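Local coordinates for 6-pyruvoyl tetrahydrobiopterin synthase (Plasmodium vivax, PDB 3LX3), which is a zinc-binding member of the 6-pyruvoyl tetrahydropterin synthase family, found as an assembly of six chains with 2-amino-1,5-dihydropteridine-4,6-dione bound where subunits meet, at residues N53-R59 / Y161-S167; Q63-I69 / F153-V159. All coordinates share one frame; numbering follows the deposited sequence.

Contact 1. Residues N53-R59 / Y161-S167; sequences NVSLRLR and YMEVTVS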
loop_
_atom_site.group_PDB
_atom_site.type_symbol
_atom_site.label_atom_id
_atom_site.label_comp_id
_atom_site.label_asym_id
_atom_site.label_seq_id
_atom_site.Cartn_x
_atom_site.Cartn_y
_atom_site.Cartn_z
ATOM N N ASN A 53 -6.077 11.737 7.101
ATOM C CA ASN A 53 -6.863 11.070 6.077
ATOM C C ASN A 53 -8.226 10.626 6.632
ATOM O O ASN A 53 -8.320 10.249 7.791
ATOM C CB ASN A 53 -6.107 9.837 5.622
ATOM C CG ASN A 53 -6.744 9.205 4.448
ATOM O OD1 ASN A 53 -7.455 8.203 4.588
ATOM N ND2 ASN A 53 -6.595 9.826 3.308
ATOM N N VAL A 54 -9.271 10.696 5.800
ATOM C CA VAL A 54 -10.643 10.398 6.184
ATOM C C VAL A 54 -11.169 9.352 5.252
ATOM O O VAL A 54 -11.064 9.492 4.033
ATOM C CB VAL A 54 -11.571 11.648 5.977
ATOM C CG1 VAL A 54 -13.053 11.271 6.183
ATOM C CG2 VAL A 54 -11.176 12.733 6.884
ATOM N N SER A 55 -11.808 8.336 5.828
ATOM C CA SER A 55 -12.647 7.443 5.044
ATOM C C SER A 55 -14.068 7.458 5.557
ATOM O O SER A 55 -14.318 7.707 6.722
ATOM C CB SER A 55 -12.103 6.041 5.001
ATOM O OG SER A 55 -12.158 5.453 6.266
ATOM N N LEU A 56 -15.009 7.147 4.673
ATOM C CA LEU A 56 -16.431 7.091 5.020
ATOM C C LEU A 56 -16.990 5.732 4.643
ATOM O O LEU A 56 -16.772 5.259 3.523
ATOM C CB LEU A 56 -17.206 8.186 4.268
ATOM C CG LEU A 56 -18.728 8.136 4.306
ATOM C CD1 LEU A 56 -19.248 8.441 5.709
ATOM C CD2 LEU A 56 -19.286 9.142 3.279
ATOM N N ARG A 57 -17.705 5.141 5.606
ATOM C CA ARG A 57 -18.434 3.895 5.419
ATOM C C ARG A 57 -19.897 4.155 5.744
ATOM O O ARG A 57 -20.221 4.891 6.685
ATOM C CB ARG A 57 -17.861 2.837 6.344
ATOM C CG ARG A 57 -18.487 1.452 6.325
ATOM C CD ARG A 57 -17.600 0.503 7.185
ATOM N NE ARG A 57 -16.160 0.834 7.090
ATOM C CZ ARG A 57 -15.165 0.016 6.729
ATOM N NH1 ARG A 57 -15.370 -1.255 6.428
ATOM N NH2 ARG A 57 -13.924 0.484 6.696
ATOM N N LEU A 58 -20.772 3.522 4.987
ATOM C CA LEU A 58 -22.198 3.638 5.275
ATOM C C LEU A 58 -22.905 2.356 4.896
ATOM O O LEU A 58 -22.340 1.519 4.180
ATOM C CB LEU A 58 -22.812 4.845 4.576
ATOM C CG LEU A 58 -22.740 4.991 3.039
ATOM C CD1 LEU A 58 -23.720 4.062 2.336
ATOM C CD2 LEU A 58 -23.041 6.436 2.655
ATOM N N ARG A 59 -24.134 2.176 5.383
ATOM C CA ARG A 59 -24.961 1.004 5.086
ATOM C C ARG A 59 -26.358 1.446 4.683
ATOM O O ARG A 59 -26.924 2.409 5.272
ATOM C CB ARG A 59 -25.076 0.078 6.297
ATOM C CG ARG A 59 -23.739 -0.474 6.766
ATOM C CD ARG A 59 -23.824 -1.141 8.084
ATOM N NE ARG A 59 -22.497 -1.501 8.570
ATOM C CZ ARG A 59 -22.181 -1.620 9.852
ATOM N NH1 ARG A 59 -23.099 -1.410 10.787
ATOM N NH2 ARG A 59 -20.951 -1.958 10.190
ATOM N N TYR A 161 -26.777 4.100 8.537
ATOM C CA TYR A 161 -25.536 4.043 9.296
ATOM C C TYR A 161 -24.464 4.811 8.560
ATOM O O TYR A 161 -24.277 4.624 7.352
ATOM C CB TYR A 161 -25.106 2.592 9.423
ATOM C CG TYR A 161 -23.838 2.347 10.202
ATOM C CD1 TYR A 161 -23.862 2.247 11.594
ATOM C CD2 TYR A 161 -22.637 2.179 9.555
ATOM C CE1 TYR A 161 -22.667 1.999 12.308
ATOM C CE2 TYR A 161 -21.445 1.936 10.264
ATOM C CZ TYR A 161 -21.492 1.832 11.628
ATOM O OH TYR A 161 -20.357 1.618 12.372
ATOM N N MET A 162 -23.774 5.702 9.299
ATOM C CA MET A 162 -22.693 6.530 8.762
ATOM C C MET A 162 -21.520 6.398 9.714
ATOM O O MET A 162 -21.705 6.419 10.929
ATOM C CB MET A 162 -23.126 8.005 8.696
ATOM C CG MET A 162 -24.219 8.247 7.650
ATOM S SD MET A 162 -23.550 8.297 6.011
ATOM C CE MET A 162 -22.741 9.880 6.074
ATOM N N GLU A 163 -20.333 6.218 9.140
ATOM C CA GLU A 163 -19.128 5.962 9.945
ATOM C C GLU A 163 -17.914 6.604 9.290
ATOM O O GLU A 163 -17.650 6.426 8.101
ATOM C CB GLU A 163 -18.919 4.455 10.071
ATOM C CG GLU A 163 -17.633 4.023 10.748
ATOM C CD GLU A 163 -17.332 2.549 10.495
ATOM O OE1 GLU A 163 -18.054 1.706 11.058
ATOM O OE2 GLU A 163 -16.345 2.275 9.804
ATOM N N VAL A 164 -17.182 7.385 10.072
ATOM C CA VAL A 164 -15.962 8.028 9.645
ATOM C C VAL A 164 -14.753 7.472 10.384
ATOM O O VAL A 164 -14.797 7.254 11.603
ATOM C CB VAL A 164 -16.062 9.569 9.900
ATOM C CG1 VAL A 164 -14.741 10.261 9.990
ATOM C CG2 VAL A 164 -16.991 10.214 8.829
ATOM N N THR A 165 -13.680 7.243 9.624
ATOM C CA THR A 165 -12.364 6.914 10.159
ATOM C C THR A 165 -11.446 8.068 9.813
ATOM O O THR A 165 -11.346 8.464 8.666
ATOM C CB THR A 165 -11.832 5.585 9.602
ATOM O OG1 THR A 165 -12.760 4.540 9.961
ATOM C CG2 THR A 165 -10.454 5.299 10.176
ATOM N N VAL A 166 -10.775 8.610 10.828
ATOM C CA VAL A 166 -9.733 9.642 10.643
ATOM C C VAL A 166 -8.423 9.062 11.144
ATOM O O VAL A 166 -8.328 8.421 12.201
ATOM C CB VAL A 166 -10.072 10.921 11.418
ATOM C CG1 VAL A 166 -8.868 11.920 11.336
ATOM C CG2 VAL A 166 -11.352 11.559 10.904
ATOM N N SER A 167 -7.369 9.284 10.369
ATOM C CA SER A 167 -6.016 8.960 10.842
ATOM C C SER A 167 -5.129 10.184 10.880
ATOM O O SER A 167 -5.180 10.985 9.949
ATOM C CB SER A 167 -5.436 7.895 9.964
ATOM O OG SER A 167 -5.224 8.283 8.650
#
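Leu56 and Met162 touch through methyl groups on the helix-covered face of two central antiparallel strands. These belong to the T-fold sheet of the 6-pyruvoyl tetrahydropterin synthase family. Residues 53-58 pair with 162-167 in antiparallel register. The bends at chi2 (-78°) and chi3 bring Met162 SD beside Leu58 CB and carry Met162 CE on to Leu56 CD1, which it meets at 3.8 Å. That same Leu56 CD1 also reaches Val164 CG2 at 4.2 Å, so one methyl bump sits between two neighbours of the facing strand. Val54 and Val166 touch through their CG2 methyls. Helices 71-85 and 134-149 fill the hollows of this face, with Val78 on Val54 and Leu56, and Leu145 on Val164.

The other face carries the polar and charged side chains and the Tyr161 ring. The Arg59 guanidinium lies on the Tyr161 ring, its plane turned only 6° from the ring, as a cation-pi stack with CZ 3.9 Å from the ring centroid. Arg59 NE also forms a salt bridge with Glu22. Tyr161 OH donates to the anti lone pair of Glu163 OE1 at 2.7 Å. The other oxygen, Glu163 OE2, forms a salt bridge with Arg57 NE at 3.1 Å. Each carboxylate oxygen thus has a partner, which should limit its rotation. At the far end of the pairing, Ser167 OG packs against Asn53 CB at 3.5 Å.

Contact 2. Residues Q63-I69 / F153-V159; sequences QGDGYVI and FLKTRSV. With XTN (2-amino-1,5-dihydropteridine-4,6-dione), chain C.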
loop_
_atom_site.group_PDB
_atom_site.type_symbol
_atom_site.label_atom_id
_atom_site.label_comp_id
_atom_site.label_asym_id
_atom_site.label_seq_id
_atom_site.Cartn_x
_atom_site.Cartn_y
_atom_site.Cartn_z
ATOM N N GLN A 63 -30.806 0.287 -3.941
ATOM C CA GLN A 63 -32.012 0.881 -4.533
ATOM C C GLN A 63 -32.256 0.364 -5.953
ATOM O O GLN A 63 -31.435 -0.380 -6.506
ATOM C CB GLN A 63 -31.880 2.395 -4.543
ATOM C CG GLN A 63 -31.689 2.970 -3.156
ATOM C CD GLN A 63 -32.877 2.668 -2.247
ATOM O OE1 GLN A 63 -33.983 3.158 -2.472
ATOM N NE2 GLN A 63 -32.675 1.786 -1.291
ATOM N N GLY A 64 -33.393 0.751 -6.519
ATOM C CA GLY A 64 -33.773 0.285 -7.849
ATOM C C GLY A 64 -32.806 0.681 -8.954
ATOM O O GLY A 64 -32.811 0.081 -10.039
ATOM N N ASP A 65 -32.015 1.733 -8.713
ATOM C CA ASP A 65 -31.032 2.178 -9.693
ATOM C C ASP A 65 -29.693 1.401 -9.642
ATOM O O ASP A 65 -28.827 1.584 -10.497
ATOM C CB ASP A 65 -30.777 3.697 -9.659
ATOM C CG ASP A 65 -30.270 4.213 -8.342
ATOM O OD1 ASP A 65 -29.861 3.411 -7.488
ATOM O OD2 ASP A 65 -30.276 5.467 -8.168
ATOM N N GLY A 66 -29.585 0.470 -8.691
ATOM C CA GLY A 66 -28.401 -0.364 -8.533
ATOM C C GLY A 66 -27.359 0.061 -7.502
ATOM O O GLY A 66 -26.393 -0.643 -7.267
ATOM N N TYR A 67 -27.592 1.223 -6.904
ATOM C CA TYR A 67 -26.730 1.774 -5.883
ATOM C C TYR A 67 -27.407 1.861 -4.532
ATOM O O TYR A 67 -28.629 2.060 -4.482
ATOM C CB TYR A 67 -26.361 3.225 -6.223
ATOM C CG TYR A 67 -25.596 3.498 -7.516
ATOM C CD1 TYR A 67 -24.893 2.526 -8.208
ATOM C CD2 TYR A 67 -25.640 4.776 -8.054
ATOM C CE1 TYR A 67 -24.207 2.845 -9.367
ATOM C CE2 TYR A 67 -24.947 5.099 -9.201
ATOM C CZ TYR A 67 -24.232 4.142 -9.840
ATOM O OH TYR A 67 -23.547 4.494 -10.975
ATOM N N VAL A 68 -26.628 1.767 -3.446
ATOM C CA VAL A 68 -27.140 2.261 -2.162
ATOM C C VAL A 68 -27.301 3.781 -2.301
ATOM O O VAL A 68 -28.398 4.338 -2.110
ATOM C CB VAL A 68 -26.290 1.893 -0.964
ATOM C CG1 VAL A 68 -26.936 2.524 0.313
ATOM C CG2 VAL A 68 -26.233 0.352 -0.832
ATOM N N ILE A 69 -26.201 4.421 -2.658
ATOM C CA ILE A 69 -26.104 5.873 -2.893
ATOM C C ILE A 69 -24.869 6.015 -3.805
ATOM O O ILE A 69 -23.902 5.236 -3.710
ATOM C CB ILE A 69 -26.049 6.665 -1.577
ATOM C CG1 ILE A 69 -25.930 8.165 -1.827
ATOM C CG2 ILE A 69 -24.910 6.174 -0.720
ATOM C CD1 ILE A 69 -26.099 8.968 -0.534
ATOM N N PHE A 153 -31.783 13.473 2.528
ATOM C CA PHE A 153 -31.350 12.786 1.315
ATOM C C PHE A 153 -30.822 11.398 1.640
ATOM O O PHE A 153 -31.157 10.426 0.943
ATOM C CB PHE A 153 -30.290 13.578 0.546
ATOM C CG PHE A 153 -29.773 12.859 -0.681
ATOM C CD1 PHE A 153 -30.626 12.531 -1.725
ATOM C CD2 PHE A 153 -28.441 12.495 -0.774
ATOM C CE1 PHE A 153 -30.156 11.866 -2.851
ATOM C CE2 PHE A 153 -27.969 11.828 -1.871
ATOM C CZ PHE A 153 -28.826 11.503 -2.911
ATOM N N LEU A 154 -30.016 11.284 2.701
ATOM C CA LEU A 154 -29.518 9.964 3.108
ATOM C C LEU A 154 -30.702 9.022 3.386
ATOM O O LEU A 154 -30.692 7.848 2.981
ATOM C CB LEU A 154 -28.584 10.064 4.323
ATOM C CG LEU A 154 -27.196 10.660 4.039
ATOM C CD1 LEU A 154 -26.521 11.206 5.292
ATOM C CD2 LEU A 154 -26.315 9.610 3.436
ATOM N N LYS A 155 -31.707 9.521 4.059
ATOM C CA LYS A 155 -32.856 8.684 4.348
ATOM C C LYS A 155 -33.670 8.295 3.102
ATOM O O LYS A 155 -34.190 7.169 3.032
ATOM C CB LYS A 155 -33.697 9.299 5.459
ATOM C CG LYS A 155 -32.904 9.327 6.781
ATOM C CD LYS A 155 -33.732 9.608 8.021
ATOM C CE LYS A 155 -34.634 8.436 8.400
ATOM N NZ LYS A 155 -33.940 7.184 8.801
ATOM N N THR A 156 -33.751 9.176 2.102
ATOM C CA THR A 156 -34.393 8.804 0.826
ATOM C C THR A 156 -33.696 7.619 0.160
ATOM O O THR A 156 -34.310 6.848 -0.588
ATOM C CB THR A 156 -34.497 9.985 -0.219
ATOM O OG1 THR A 156 -33.213 10.324 -0.786
ATOM C CG2 THR A 156 -35.178 11.197 0.368
ATOM N N ARG A 157 -32.388 7.510 0.383
ATOM C CA ARG A 157 -31.583 6.415 -0.189
ATOM C C ARG A 157 -31.547 5.142 0.668
ATOM O O ARG A 157 -30.945 4.161 0.301
ATOM C CB ARG A 157 -30.147 6.890 -0.437
ATOM C CG ARG A 157 -30.039 8.018 -1.477
ATOM C CD ARG A 157 -30.552 7.618 -2.869
ATOM N NE ARG A 157 -29.932 6.406 -3.373
ATOM C CZ ARG A 157 -30.056 5.971 -4.637
ATOM N NH1 ARG A 157 -30.735 6.678 -5.551
ATOM N NH2 ARG A 157 -29.486 4.858 -5.003
ATOM N N SER A 158 -32.221 5.196 1.822
ATOM C CA SER A 158 -32.316 4.090 2.794
ATOM C C SER A 158 -31.103 3.944 3.707
ATOM O O SER A 158 -30.981 2.957 4.430
ATOM C CB SER A 158 -32.662 2.745 2.165
ATOM O OG SER A 158 -31.573 2.082 1.619
ATOM N N VAL A 159 -30.193 4.913 3.681
ATOM C CA VAL A 159 -28.992 4.834 4.495
ATOM C C VAL A 159 -29.391 4.899 5.966
ATOM O O VAL A 159 -30.159 5.767 6.350
ATOM C CB VAL A 159 -28.000 5.950 4.145
ATOM C CG1 VAL A 159 -26.779 5.936 5.105
ATOM C CG2 VAL A 159 -27.503 5.749 2.713
HETATM N N1 XTN C . -21.960 4.335 -7.017
HETATM C C2 XTN C . -22.219 3.153 -6.422
HETATM N N2 XTN C . -22.873 3.102 -5.247
HETATM N N3 XTN C . -21.861 1.935 -7.056
HETATM C C4 XTN C . -21.188 1.913 -8.217
HETATM O O4 XTN C . -20.863 0.804 -8.707
HETATM N N5 XTN C . -20.226 3.233 -9.976
HETATM C C6 XTN C . -19.979 4.451 -10.544
HETATM O O6 XTN C . -19.379 4.508 -11.621
HETATM C C7 XTN C . -20.432 5.643 -9.900
HETATM N N8 XTN C . -21.078 5.532 -8.737
HETATM C C4A XTN C . -20.895 3.154 -8.789
HETATM C C8A XTN C . -21.298 4.340 -8.176
HETATM O O HOH W 1 -33.712 5.840 -3.601
HETATM O O HOH W 2 -35.705 3.821 -0.453
#
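Arg157 and Asp65 meet end-on, the planes of guanidinium and carboxylate only 27° apart. Arg157 NH2 reaches the syn lone pair of Asp65 OD1 at 2.9 Å, and Arg157 NH1 binds Asp65 OD2 at the same length. Asp65 OD1 also accepts from Tyr67 N, an Asx turn that helps hold the carboxylate in place. Arg157 NE donates to Val68 O at 2.9 Å, with that oxygen in the guanidinium plane. Weak bonds run from Arg157 NH2 to Tyr67 O and Val68 O. The Arg157 chain is bent at chi2 (-61°) and chi3 (-53°), which curls the group back from the helix end toward the loop. Gln63 CG lies over one guanidinium face, 3.4 Å from Arg157 NH2.

Apolar packing is close beside this site. Ile69 CD1 touches Phe153 CE2 at 3.7 Å and Leu154 CD2 at 4.0 Å.

The outer side is looser and wet. There Gln63 OE1 and Thr156 O are both acceptors and make no direct hydrogen bond. Two waters bridge them, and one of the four bonds is weak. Gln63 NE2 turns to Asn61 O.

Toward the subunit interface, Ile69 O accepts from XTN N2 at 2.8 Å, and the ligand lies over one face of the Tyr67 ring. Ser133 and Glu135 of the second subunit bind Gly66 O and Val68 N. The helix 151-156 ends here in a Schellman motif at Ser158. Val68, Ile69 and Val159 pack on Leu58 of strand 48-61, while Ile69 and Phe153 rest on Leu74 and Ile73 of helix 71-85, respectively.

How the contacts relate
From the N terminus, the chain runs through strand 20-40 and then strand 48-61, which holds residues 53-59. It leaves this strand through the loop 63-69 and enters helix 71-85. After helix 134-149 it makes the short helix 151-156 and turns back into strand 161-167. Contact 2 closes the inner loop, and contact 1 closes the outer one around it, so the two are nested. Contact 1 joins neighbouring strands of the main sheet. Contact 2 ties the loop leaving one of those strands to the helix end leading into the other. They touch where Arg59 packs on Val159, and where Met162 meets Leu154.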